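Long-range contact in phage-related conserved hypothetical protein, BB2244 (Bordetella bronchiseptica, PDB 2BDV), which is of unknown function but belongs to the SOS response-associated peptidase (SRAP) family, whose better-studied members crosslink covalently to abasic sites in single-stranded DNA: residues T44-L48 against W177-A181. Residues are numbered along the deposited sequence; the frame is centred on the assembly and turned at random.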
ATOM      1  N   THR A  44       7.807   5.770  -0.040  1.00 20.60           N
ATOM      2  CA  THR A  44       6.544   6.236  -0.611  1.00 19.21           C
ATOM      3  C   THR A  44       6.855   7.398  -1.546  1.00 20.20           C
ATOM      4  O   THR A  44       7.898   8.046  -1.430  1.00 21.36           O
ATOM      5  CB  THR A  44       5.524   6.758   0.462  1.00 17.43           C
ATOM      6  OG1 THR A  44       5.888   8.079   0.877  1.00 15.80           O
ATOM      7  CG2 THR A  44       5.481   5.845   1.678  1.00 17.28           C
HETATM    8  N   MSE A  45       5.946   7.650  -2.477  1.00 19.47           N
HETATM    9  CA  MSE A  45       6.088   8.756  -3.408  1.00 21.68           C
HETATM   10  C   MSE A  45       4.829   9.599  -3.291  1.00 20.37           C
HETATM   11  O   MSE A  45       3.724   9.059  -3.192  1.00 19.90           O
HETATM   12  CB  MSE A  45       6.286   8.232  -4.829  1.00 22.85           C
HETATM   13  CG  MSE A  45       7.583   7.449  -4.960  1.00 27.73           C
HETATM   14 SE   MSE A  45       8.081   7.015  -6.769  1.00 39.23          SE
HETATM   15  CE  MSE A  45       6.906   5.529  -7.023  1.00 27.32           C
ATOM     16  N   HIS A  46       5.004  10.920  -3.283  1.00 21.29           N
ATOM     17  CA  HIS A  46       3.878  11.843  -3.127  1.00 22.01           C
ATOM     18  C   HIS A  46       4.215  13.309  -3.401  1.00 20.40           C
ATOM     19  O   HIS A  46       5.363  13.668  -3.648  1.00 21.80           O
ATOM     20  CB  HIS A  46       3.339  11.739  -1.701  1.00 21.00           C
ATOM     21  CG  HIS A  46       4.320  12.184  -0.660  1.00 25.26           C
ATOM     22  ND1 HIS A  46       4.711  13.498  -0.514  1.00 26.36           N
ATOM     23  CD2 HIS A  46       5.013  11.479   0.269  1.00 26.35           C
ATOM     24  CE1 HIS A  46       5.601  13.586   0.461  1.00 27.00           C
ATOM     25  NE2 HIS A  46       5.801  12.377   0.951  1.00 27.83           N
ATOM     26  N   ARG A  47       3.186  14.146  -3.326  1.00 20.93           N
ATOM     27  CA  ARG A  47       3.318  15.582  -3.527  1.00 21.58           C
ATOM     28  C   ARG A  47       2.507  16.265  -2.424  1.00 22.09           C
ATOM     29  O   ARG A  47       1.734  17.190  -2.675  1.00 24.19           O
ATOM     30  CB  ARG A  47       2.784  15.962  -4.911  1.00 19.81           C
ATOM     31  CG  ARG A  47       3.446  15.166  -6.019  1.00 18.65           C
ATOM     32  CD  ARG A  47       2.871  15.494  -7.376  1.00 22.05           C
ATOM     33  NE  ARG A  47       3.090  16.886  -7.759  1.00 21.13           N
ATOM     34  CZ  ARG A  47       2.582  17.428  -8.861  1.00 21.82           C
ATOM     35  NH1 ARG A  47       2.813  18.700  -9.152  1.00 19.75           N
ATOM     36  NH2 ARG A  47       1.828  16.690  -9.667  1.00 21.16           N
ATOM     37  N   LEU A  48       2.699  15.797  -1.193  1.00 21.54           N
ATOM     38  CA  LEU A  48       1.967  16.318  -0.042  1.00 22.70           C
ATOM     39  C   LEU A  48       2.401  17.695   0.447  1.00 22.74           C
ATOM     40  O   LEU A  48       1.607  18.426   1.041  1.00 20.46           O
ATOM     41  CB  LEU A  48       2.061  15.324   1.116  1.00 21.19           C
ATOM     42  CG  LEU A  48       1.528  13.928   0.798  1.00 20.43           C
ATOM     43  CD1 LEU A  48       1.730  13.002   1.999  1.00 20.06           C
ATOM     44  CD2 LEU A  48       0.067  14.023   0.419  1.00 19.20           C
ATOM     45  N   TRP A 177      -3.430  10.484  -9.433  1.00 20.07           N
ATOM     46  CA  TRP A 177      -3.751  10.271  -8.030  1.00 20.68           C
ATOM     47  C   TRP A 177      -2.933  11.163  -7.087  1.00 20.82           C
ATOM     48  O   TRP A 177      -3.495  11.785  -6.193  1.00 19.53           O
ATOM     49  CB  TRP A 177      -3.559   8.787  -7.675  1.00 21.96           C
ATOM     50  CG  TRP A 177      -3.713   8.438  -6.206  1.00 18.90           C
ATOM     51  CD1 TRP A 177      -2.705   8.195  -5.310  1.00 19.83           C
ATOM     52  CD2 TRP A 177      -4.939   8.238  -5.491  1.00 19.18           C
ATOM     53  NE1 TRP A 177      -3.228   7.849  -4.085  1.00 18.56           N
ATOM     54  CE2 TRP A 177      -4.595   7.873  -4.165  1.00 19.66           C
ATOM     55  CE3 TRP A 177      -6.296   8.333  -5.837  1.00 17.24           C
ATOM     56  CZ2 TRP A 177      -5.563   7.598  -3.187  1.00 17.19           C
ATOM     57  CZ3 TRP A 177      -7.254   8.059  -4.866  1.00 16.55           C
ATOM     58  CH2 TRP A 177      -6.880   7.698  -3.554  1.00 16.35           C
ATOM     59  N   VAL A 178      -1.620  11.252  -7.298  1.00 21.71           N
ATOM     60  CA  VAL A 178      -0.767  12.064  -6.424  1.00 23.49           C
ATOM     61  C   VAL A 178      -0.817  13.583  -6.700  1.00 23.49           C
ATOM     62  O   VAL A 178      -0.350  14.381  -5.885  1.00 23.92           O
ATOM     63  CB  VAL A 178       0.717  11.579  -6.486  1.00 25.71           C
ATOM     64  CG1 VAL A 178       1.274  11.759  -7.902  1.00 27.47           C
ATOM     65  CG2 VAL A 178       1.575  12.368  -5.500  1.00 28.67           C
ATOM     66  N   ASP A 179      -1.392  13.967  -7.841  1.00 23.03           N
ATOM     67  CA  ASP A 179      -1.523  15.370  -8.268  1.00 23.04           C
ATOM     68  C   ASP A 179      -2.531  16.116  -7.386  1.00 24.83           C
ATOM     69  O   ASP A 179      -3.743  15.898  -7.483  1.00 25.74           O
ATOM     70  CB  ASP A 179      -1.969  15.416  -9.742  1.00 23.79           C
ATOM     71  CG  ASP A 179      -1.831  16.807 -10.379  1.00 25.77           C
ATOM     72  OD1 ASP A 179      -1.739  16.871 -11.628  1.00 26.49           O
ATOM     73  OD2 ASP A 179      -1.834  17.823  -9.654  1.00 24.36           O
ATOM     74  N   PRO A 180      -2.040  17.020  -6.526  1.00 24.07           N
ATOM     75  CA  PRO A 180      -2.898  17.794  -5.626  1.00 24.08           C
ATOM     76  C   PRO A 180      -4.024  18.549  -6.344  1.00 24.65           C
ATOM     77  O   PRO A 180      -5.028  18.909  -5.730  1.00 21.46           O
ATOM     78  CB  PRO A 180      -1.908  18.722  -4.924  1.00 23.61           C
ATOM     79  CG  PRO A 180      -0.844  18.922  -5.944  1.00 25.57           C
ATOM     80  CD  PRO A 180      -0.661  17.541  -6.522  1.00 25.13           C
ATOM     81  N   ALA A 181      -3.860  18.764  -7.646  1.00 24.66           N
ATOM     82  CA  ALA A 181      -4.856  19.478  -8.434  1.00 25.28           C
ATOM     83  C   ALA A 181      -6.083  18.631  -8.774  1.00 26.64           C
ATOM     84  O   ALA A 181      -7.162  19.170  -9.029  1.00 27.27           O
ATOM     85  CB  ALA A 181      -4.222  20.004  -9.716  1.00 23.00           C
TER
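A small side-chain contact that combines apolar packing round Val178 with a long ion pair joins the end region of the strand 43-46 to the C-terminal end of the helix 171-178; it buries 229 Å² in all, and no hydrogen bond crosses it. The backbones come closest at His46 and Val178, whose CA atoms lie 5.7 Å apart. Val178, in the last turn of the helix, aims its CB at the strand, and its CG2 methyl presses on the main chain there, 3.3 Å from His46 CA and 3.2 Å from Arg47 N. The same methyl meets the aliphatic part of the arginine, with Arg47 CG 3.4 Å from Val178 CG2.

Beyond that point the Arg47 side chain, bent at chi3 (63°), runs past the residues leaving the helix. Pro180 CD sits over one face of its guanidinium, 4.0 Å from Arg47 CZ. Asp179 supplies a charge partner, but the salt bridge is long, 3.8 Å from Arg47 NH2 to Asp179 OD2, and the oxygen lies well out of the guanidinium plane, so the attraction is purely electrostatic. That oxygen is held by an Asx turn: Ala181 N donates to Asp179 OD2 at 3.0 Å. Arg47 finds its stronger polar partner in the carbonyl of Gln51, bound through NE.

His46 pairs through its backbone with Ala54 of the strand 54-57, completing a two-stranded antiparallel hairpin, while the strand 94-99 bridges both segments: Met45 bonds to Leu96 through the backbone, and Trp177 NE1 and O bond to Ile95 and Arg94.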